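Local coordinates for Pyrsv_gp04 (Pyrobaculum spherical virus, PDB 2VXZ), which is of unknown function but has an N-terminal part with winged-helix topology and probably acts as a DNA-binding transcriptional regulator of the virus, at residues T26-Q31 with S116-A121; I80-R85 with D107-K112; S96-H101 with T146-Y151. All blocks are in the same frame, centred on the assembly; numbering follows the deposited sequence.

Interaction 1: residues T26-Q31 with S116-A121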
# COMPACT_ATOMS: atom_id res chain seq x y z
N THR A 26 -3.30 4.33 -1.94
CA THR A 26 -4.64 3.77 -1.82
C THR A 26 -5.68 4.88 -1.91
O THR A 26 -5.39 6.03 -1.59
CB THR A 26 -4.84 3.04 -0.49
OG1 THR A 26 -4.82 3.99 0.59
CG2 THR A 26 -3.74 2.00 -0.29
N THR A 27 -6.89 4.52 -2.34
CA THR A 27 -8.01 5.44 -2.32
C THR A 27 -8.22 6.02 -0.92
O THR A 27 -8.52 7.21 -0.78
CB THR A 27 -9.30 4.75 -2.84
OG1 THR A 27 -9.05 4.24 -4.15
CG2 THR A 27 -10.46 5.74 -2.89
N SER A 28 -8.04 5.21 0.13
CA SER A 28 -8.18 5.73 1.49
C SER A 28 -7.21 6.86 1.81
O SER A 28 -7.59 7.83 2.46
CB SER A 28 -8.05 4.63 2.55
OG SER A 28 -6.85 3.92 2.39
N LEU A 29 -5.97 6.75 1.34
CA LEU A 29 -5.00 7.81 1.58
C LEU A 29 -5.36 9.05 0.78
O LEU A 29 -5.31 10.18 1.30
CB LEU A 29 -3.59 7.36 1.25
CG LEU A 29 -2.48 8.37 1.55
CD1 LEU A 29 -2.52 8.86 3.00
CD2 LEU A 29 -1.11 7.77 1.22
N ILE A 30 -5.75 8.85 -0.49
CA ILE A 30 -6.21 9.97 -1.33
C ILE A 30 -7.38 10.71 -0.69
O ILE A 30 -7.37 11.94 -0.59
CB ILE A 30 -6.58 9.47 -2.77
CG1 ILE A 30 -5.32 8.95 -3.47
CG2 ILE A 30 -7.23 10.59 -3.61
CD1 ILE A 30 -5.57 8.04 -4.66
N GLN A 31 -8.41 9.98 -0.25
CA GLN A 31 -9.56 10.58 0.44
C GLN A 31 -9.14 11.44 1.61
O GLN A 31 -9.63 12.56 1.77
CB GLN A 31 -10.48 9.52 1.01
CG GLN A 31 -11.19 8.69 0.02
CD GLN A 31 -11.78 7.46 0.67
OE1 GLN A 31 -11.55 6.34 0.23
NE2 GLN A 31 -12.51 7.67 1.76
N SER A 116 3.01 7.05 3.38
CA SER A 116 2.81 7.77 2.12
C SER A 116 2.07 6.93 1.07
O SER A 116 1.79 7.43 -0.03
CB SER A 116 4.14 8.30 1.58
OG SER A 116 4.99 7.26 1.13
N ILE A 117 1.77 5.68 1.39
CA ILE A 117 1.03 4.76 0.50
C ILE A 117 -0.39 4.47 1.01
O ILE A 117 -1.34 4.41 0.24
CB ILE A 117 1.77 3.39 0.38
CG1 ILE A 117 3.21 3.55 -0.09
CG2 ILE A 117 1.00 2.42 -0.56
CD1 ILE A 117 4.08 2.28 0.04
N ILE A 118 -0.50 4.26 2.31
CA ILE A 118 -1.72 3.75 2.93
C ILE A 118 -1.73 4.21 4.38
O ILE A 118 -0.67 4.36 4.98
CB ILE A 118 -1.76 2.20 2.85
CG1 ILE A 118 -3.11 1.67 3.34
CG2 ILE A 118 -0.60 1.59 3.65
CD1 ILE A 118 -3.38 0.23 2.90
N PRO A 119 -2.92 4.50 4.93
CA PRO A 119 -2.97 4.73 6.38
C PRO A 119 -2.43 3.52 7.15
O PRO A 119 -2.89 2.39 6.92
CB PRO A 119 -4.46 4.94 6.63
CG PRO A 119 -4.95 5.54 5.35
CD PRO A 119 -4.24 4.72 4.31
N ILE A 120 -1.43 3.75 8.00
CA ILE A 120 -0.71 2.66 8.67
C ILE A 120 -0.62 2.82 10.20
O ILE A 120 -0.22 1.88 10.89
CB ILE A 120 0.74 2.54 8.06
CG1 ILE A 120 1.36 1.16 8.27
CG2 ILE A 120 1.64 3.63 8.60
CD1 ILE A 120 1.29 0.25 7.07
N ALA A 121 -1.02 3.97 10.74
CA ALA A 121 -0.76 4.29 12.15
C ALA A 121 -1.32 3.25 13.11
O ALA A 121 -0.68 2.91 14.11
CB ALA A 121 -1.32 5.67 12.51
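The pyrrolidine ring of P119 turns its CD corner to segment 26-31, where three residues gather round it. S28 OG comes closest, 3.3 Å from P119 CD, T26 OG1 lies a little farther off, and the L29 CB to P119 CD distance of 4.1 Å supplies the apolar side. The two hydroxyls beside this ring corner are also linked to each other, T26 OG1 to S28 OG at 2.7 Å, either being able to donate. Both sit between their backbone N and carbonyl carbon (chi1 68° for T26 and 55° for S28), which brings them together at the start of the helix. T26 CG2, placed anti to its carbonyl carbon, takes the apolar role and packs 3.7 Å from I118 CD1, with I118 CB and CG1 against the same methyl. The backbone bond of the contact is T26 N to I117 O, 2.9 Å and almost straight at 170°. L29 lays CD2 on the main chain at S116 and I117, 3.2 Å from S116 O. Beyond the contact, I118 meets I127 and F130 of helix 125-139, and I117 and T26 both touch L64. T26 is the N-cap of helix 27-34, so the loop is fastened where an outermost strand turns into a helix of an HTH unit with winged-helix topology.

Interaction 2: residues I80-R85 with D107-K112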
# COMPACT_ATOMS: atom_id res chain seq x y z
N ILE A 80 9.08 -4.11 -0.89
CA ILE A 80 9.84 -5.34 -0.67
C ILE A 80 11.19 -5.06 -0.01
O ILE A 80 11.55 -5.73 0.95
CB ILE A 80 10.00 -6.14 -1.97
CG1 ILE A 80 8.63 -6.65 -2.43
CG2 ILE A 80 10.91 -7.34 -1.75
CD1 ILE A 80 8.66 -7.39 -3.74
N ARG A 81 11.91 -4.05 -0.50
CA ARG A 81 13.19 -3.68 0.09
C ARG A 81 13.06 -3.28 1.55
O ARG A 81 13.91 -3.63 2.37
CB ARG A 81 13.86 -2.55 -0.70
CG ARG A 81 14.35 -2.97 -2.08
CD ARG A 81 15.27 -1.93 -2.69
NE ARG A 81 14.62 -0.63 -2.82
CZ ARG A 81 13.92 -0.21 -3.87
NH1 ARG A 81 13.75 -0.97 -4.95
NH2 ARG A 81 13.38 1.00 -3.84
N GLU A 82 11.98 -2.56 1.88
CA GLU A 82 11.74 -2.14 3.26
C GLU A 82 11.45 -3.33 4.15
O GLU A 82 12.02 -3.43 5.21
CB GLU A 82 10.61 -1.12 3.36
CG GLU A 82 10.98 0.25 2.82
CD GLU A 82 11.98 0.98 3.69
OE1 GLU A 82 11.65 1.29 4.84
OE2 GLU A 82 13.11 1.21 3.23
N VAL A 83 10.57 -4.24 3.71
CA VAL A 83 10.30 -5.45 4.50
C VAL A 83 11.60 -6.23 4.71
O VAL A 83 11.92 -6.65 5.82
CB VAL A 83 9.22 -6.36 3.85
CG1 VAL A 83 9.10 -7.70 4.62
CG2 VAL A 83 7.88 -5.63 3.79
N GLU A 84 12.38 -6.42 3.65
CA GLU A 84 13.59 -7.23 3.75
C GLU A 84 14.64 -6.56 4.61
O GLU A 84 15.39 -7.25 5.31
CB GLU A 84 14.13 -7.56 2.36
CG GLU A 84 13.17 -8.45 1.58
CD GLU A 84 13.85 -9.21 0.50
OE1 GLU A 84 14.22 -8.59 -0.52
OE2 GLU A 84 14.04 -10.44 0.70
N ARG A 85 14.70 -5.22 4.58
CA ARG A 85 15.60 -4.50 5.49
C ARG A 85 15.23 -4.73 6.96
O ARG A 85 16.10 -4.98 7.81
CB ARG A 85 15.62 -3.00 5.19
CG ARG A 85 16.57 -2.22 6.10
CD ARG A 85 16.65 -0.77 5.75
NE ARG A 85 15.35 -0.13 5.86
CZ ARG A 85 14.80 0.28 7.00
NH1 ARG A 85 15.42 0.16 8.17
NH2 ARG A 85 13.60 0.85 6.97
N ASP A 107 9.95 1.96 13.12
CA ASP A 107 11.10 2.39 12.34
C ASP A 107 10.75 3.64 11.55
O ASP A 107 9.88 3.60 10.68
CB ASP A 107 11.56 1.28 11.40
CG ASP A 107 12.74 1.70 10.55
OD1 ASP A 107 13.87 1.66 11.05
OD2 ASP A 107 12.55 2.09 9.39
N PRO A 108 11.39 4.78 11.87
CA PRO A 108 11.00 6.03 11.20
C PRO A 108 10.99 5.98 9.67
O PRO A 108 10.06 6.52 9.07
CB PRO A 108 12.05 7.01 11.71
CG PRO A 108 12.39 6.49 13.07
CD PRO A 108 12.42 5.03 12.90
N GLN A 109 12.00 5.37 9.07
CA GLN A 109 12.10 5.33 7.61
C GLN A 109 10.95 4.51 7.03
O GLN A 109 10.23 4.98 6.13
CB GLN A 109 13.45 4.77 7.14
CG GLN A 109 13.50 4.52 5.63
CD GLN A 109 14.86 4.09 5.14
OE1 GLN A 109 15.86 4.77 5.38
NE2 GLN A 109 14.90 2.97 4.42
N ALA A 110 10.76 3.30 7.55
CA ALA A 110 9.66 2.43 7.10
C ALA A 110 8.31 3.09 7.33
O ALA A 110 7.43 3.05 6.47
CB ALA A 110 9.72 1.04 7.79
N ARG A 111 8.13 3.71 8.49
CA ARG A 111 6.85 4.35 8.79
C ARG A 111 6.53 5.47 7.80
O ARG A 111 5.41 5.57 7.31
CB ARG A 111 6.83 4.90 10.22
CG ARG A 111 5.44 5.31 10.68
CD ARG A 111 5.42 6.02 12.03
NE ARG A 111 4.08 6.55 12.27
CZ ARG A 111 3.31 6.29 13.33
NH1 ARG A 111 3.73 5.55 14.35
NH2 ARG A 111 2.09 6.83 13.37
N LYS A 112 7.51 6.33 7.54
CA LYS A 112 7.37 7.41 6.57
C LYS A 112 7.01 6.87 5.19
O LYS A 112 6.12 7.40 4.53
CB LYS A 112 8.65 8.24 6.48
CG LYS A 112 8.57 9.42 5.51
CD LYS A 112 9.86 10.20 5.46
CE LYS A 112 9.96 11.07 4.20
NZ LYS A 112 9.02 12.22 4.23
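E82, R85 and D107 form a salt-bridge network, with Q109 hydrogen-bonded to it, between helix 69-89 and the start of helix 108-115, nearly antiparallel helices whose segment axes approach to 10.6 Å at 152°. R85 NH2 is the hub. It donates to D107 OD2 at 2.9 Å, the two side chains meeting tip to tip, and to E82 OE1 of its own helix at the same length. Both acceptors lie close to the guanidinium plane, whereas each carboxylate is approached from above its own plane. Q109 NE2 donates at 2.8 Å to the syn lone pair of E82 OE2, while Q109 CD lies over one face of the guanidinium. The R85 chain bends at chi3 (60°), setting NE out of line with the extended part before it. One shell further out, D107 is fixed as N-cap: OD2 takes A110 N through its anti lone pair, so the same oxygen serves helix cap and salt bridge. L86 packs on D107 and A110, and E82 also touches F113 and F114. E82 OE1 also rests 3.5 Å from A110 CB, and it stands 4.7 Å from D107 OD2, a like-charge pair that R85 NH2 probably reconciles by bonding both.

Interaction 3: residues S96-H101 with T146-Y151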
# COMPACT_ATOMS: atom_id res chain seq x y z
N SER A 96 5.03 -12.30 10.61
CA SER A 96 3.59 -12.31 10.55
C SER A 96 3.12 -10.87 10.29
O SER A 96 3.87 -9.93 10.51
CB SER A 96 2.99 -12.80 11.86
OG SER A 96 3.27 -11.91 12.94
N PRO A 97 1.88 -10.70 9.82
CA PRO A 97 1.42 -9.32 9.57
C PRO A 97 1.48 -8.38 10.78
O PRO A 97 1.92 -7.24 10.64
CB PRO A 97 -0.01 -9.53 9.03
CG PRO A 97 0.02 -10.92 8.45
CD PRO A 97 0.89 -11.70 9.40
N PRO A 98 1.06 -8.85 11.98
CA PRO A 98 1.17 -7.96 13.14
C PRO A 98 2.60 -7.62 13.49
O PRO A 98 2.90 -6.50 13.85
CB PRO A 98 0.53 -8.77 14.26
CG PRO A 98 -0.32 -9.75 13.59
CD PRO A 98 0.39 -10.11 12.35
N ARG A 99 3.50 -8.60 13.39
CA ARG A 99 4.91 -8.32 13.67
C ARG A 99 5.51 -7.33 12.68
O ARG A 99 6.29 -6.45 13.06
CB ARG A 99 5.71 -9.62 13.72
CG ARG A 99 5.47 -10.36 15.02
CD ARG A 99 6.19 -11.68 15.06
NE ARG A 99 7.65 -11.56 15.07
CZ ARG A 99 8.44 -11.75 16.13
NH1 ARG A 99 7.94 -12.04 17.33
NH2 ARG A 99 9.75 -11.64 15.99
N LEU A 100 5.14 -7.47 11.42
CA LEU A 100 5.61 -6.55 10.40
C LEU A 100 5.04 -5.17 10.65
O LEU A 100 5.75 -4.18 10.55
CB LEU A 100 5.24 -7.05 9.01
CG LEU A 100 5.63 -6.12 7.86
CD1 LEU A 100 7.14 -5.87 7.83
CD2 LEU A 100 5.13 -6.68 6.51
N HIS A 101 3.75 -5.09 10.96
CA HIS A 101 3.17 -3.79 11.30
C HIS A 101 3.96 -3.12 12.42
O HIS A 101 4.31 -1.93 12.34
CB HIS A 101 1.70 -3.89 11.71
CG HIS A 101 1.06 -2.55 11.92
ND1 HIS A 101 0.71 -2.06 13.16
CD2 HIS A 101 0.73 -1.57 11.04
CE1 HIS A 101 0.19 -0.86 13.04
NE2 HIS A 101 0.19 -0.53 11.76
N THR A 146 -3.79 -20.30 10.20
CA THR A 146 -4.98 -19.94 10.98
C THR A 146 -4.67 -19.00 12.12
O THR A 146 -3.63 -19.13 12.78
CB THR A 146 -5.67 -21.17 11.57
OG1 THR A 146 -4.82 -21.75 12.57
CG2 THR A 146 -5.96 -22.18 10.48
N ASP A 147 -5.60 -18.08 12.37
CA ASP A 147 -5.44 -16.97 13.29
C ASP A 147 -4.41 -16.02 12.67
O ASP A 147 -4.69 -15.37 11.64
CB ASP A 147 -5.06 -17.45 14.70
CG ASP A 147 -6.10 -18.37 15.33
OD1 ASP A 147 -7.23 -18.50 14.81
OD2 ASP A 147 -5.77 -18.97 16.38
N GLU A 148 -3.23 -15.94 13.27
CA GLU A 148 -2.14 -15.13 12.77
C GLU A 148 -1.34 -15.96 11.76
O GLU A 148 -0.95 -17.09 12.05
CB GLU A 148 -1.28 -14.70 13.95
CG GLU A 148 -0.18 -13.71 13.64
CD GLU A 148 0.61 -13.35 14.89
OE1 GLU A 148 0.24 -13.82 15.98
OE2 GLU A 148 1.59 -12.61 14.80
N THR A 149 -1.14 -15.41 10.57
CA THR A 149 -0.35 -16.06 9.54
C THR A 149 1.12 -15.91 9.89
O THR A 149 1.53 -14.84 10.31
CB THR A 149 -0.58 -15.47 8.13
OG1 THR A 149 -0.66 -14.04 8.19
CG2 THR A 149 -1.84 -16.03 7.50
N VAL A 150 1.88 -16.97 9.72
CA VAL A 150 3.31 -16.93 9.95
C VAL A 150 4.06 -17.44 8.71
O VAL A 150 3.78 -18.52 8.21
CB VAL A 150 3.73 -17.74 11.20
CG1 VAL A 150 5.21 -17.60 11.44
CG2 VAL A 150 2.94 -17.24 12.43
N TYR A 151 4.98 -16.61 8.23
CA TYR A 151 5.77 -16.85 7.01
C TYR A 151 7.20 -17.17 7.41
O TYR A 151 7.74 -16.52 8.29
CB TYR A 151 5.76 -15.59 6.12
CG TYR A 151 4.39 -15.28 5.58
CD1 TYR A 151 3.98 -15.80 4.36
CD2 TYR A 151 3.46 -14.55 6.32
CE1 TYR A 151 2.68 -15.57 3.88
CE2 TYR A 151 2.16 -14.32 5.84
CZ TYR A 151 1.79 -14.83 4.62
OH TYR A 151 0.51 -14.62 4.14
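The backbones of S96 and V150 come to 4.7 Å between CA atoms, where the loop leading to strand 151-152 runs past the first residues of helix 97-106. S96 carries the polar link: its OG donates to E148 OE2 at 2.6 Å, a short bond received on the anti side of the carboxylate, 16° from its plane. The same OG accepts a weak capping bond from R99 N, 3.3 Å long, and is therefore gripped from the helix as well as from the loop. E148 reaches it with a fully extended chain, CG anti to the backbone N (chi1 -173°) and CD anti in turn. On the way it passes P98, whose ring it crosses obliquely, with P98 CG 3.6 Å from E148 OE2. The negative carboxylate near the N-terminal end of a helix would be favoured by the helix dipole.

T149 meets the other proline. Its side chain crosses P97 at about a right angle, OG1 lying 3.1 Å from P97 CD and almost as near CG; the polar partner of this hydroxyl is N132 OD1 in helix 125-139, which Y151 OH also bonds. Packing is tight at the T149 carbonyl: S96 CB is 2.9 Å from T149 O, an oxygen that is buried here with no hydrogen-bond partner in the model. Y151 pairs with I95 through the backbone just beyond. A serine N-cap with proline at the next position is a familiar helix start; here a second proline, P98, follows, and the start is joined to the short antiparallel sheet of strands 94-95 and 151-152.

Along the chain the segments come in the order 26-31, 80-85, 96-101, 107-112, 116-121 and 146-151. Interaction 2 is nested within the loop closed by interaction 1, and interaction 3 crosses both. Centres of interactions 1 and 2 lie about 16 Å apart, of 2 and 3 about 17 Å, and of 1 and 3 about 21 Å. Interactions 2 and 3 lie among the helices that follow the winged-helix unit. Direct contacts join the three: H101 NE2 of helix 97-106 probably hydrogen-bonds I120 O at 2.6 Å, V83 packs on L100, and A121 meets R111. These contacts hold the later helices together, and interaction 1 joins the loop after helix 108-115 to the winged-helix unit, which would probably bind DNA.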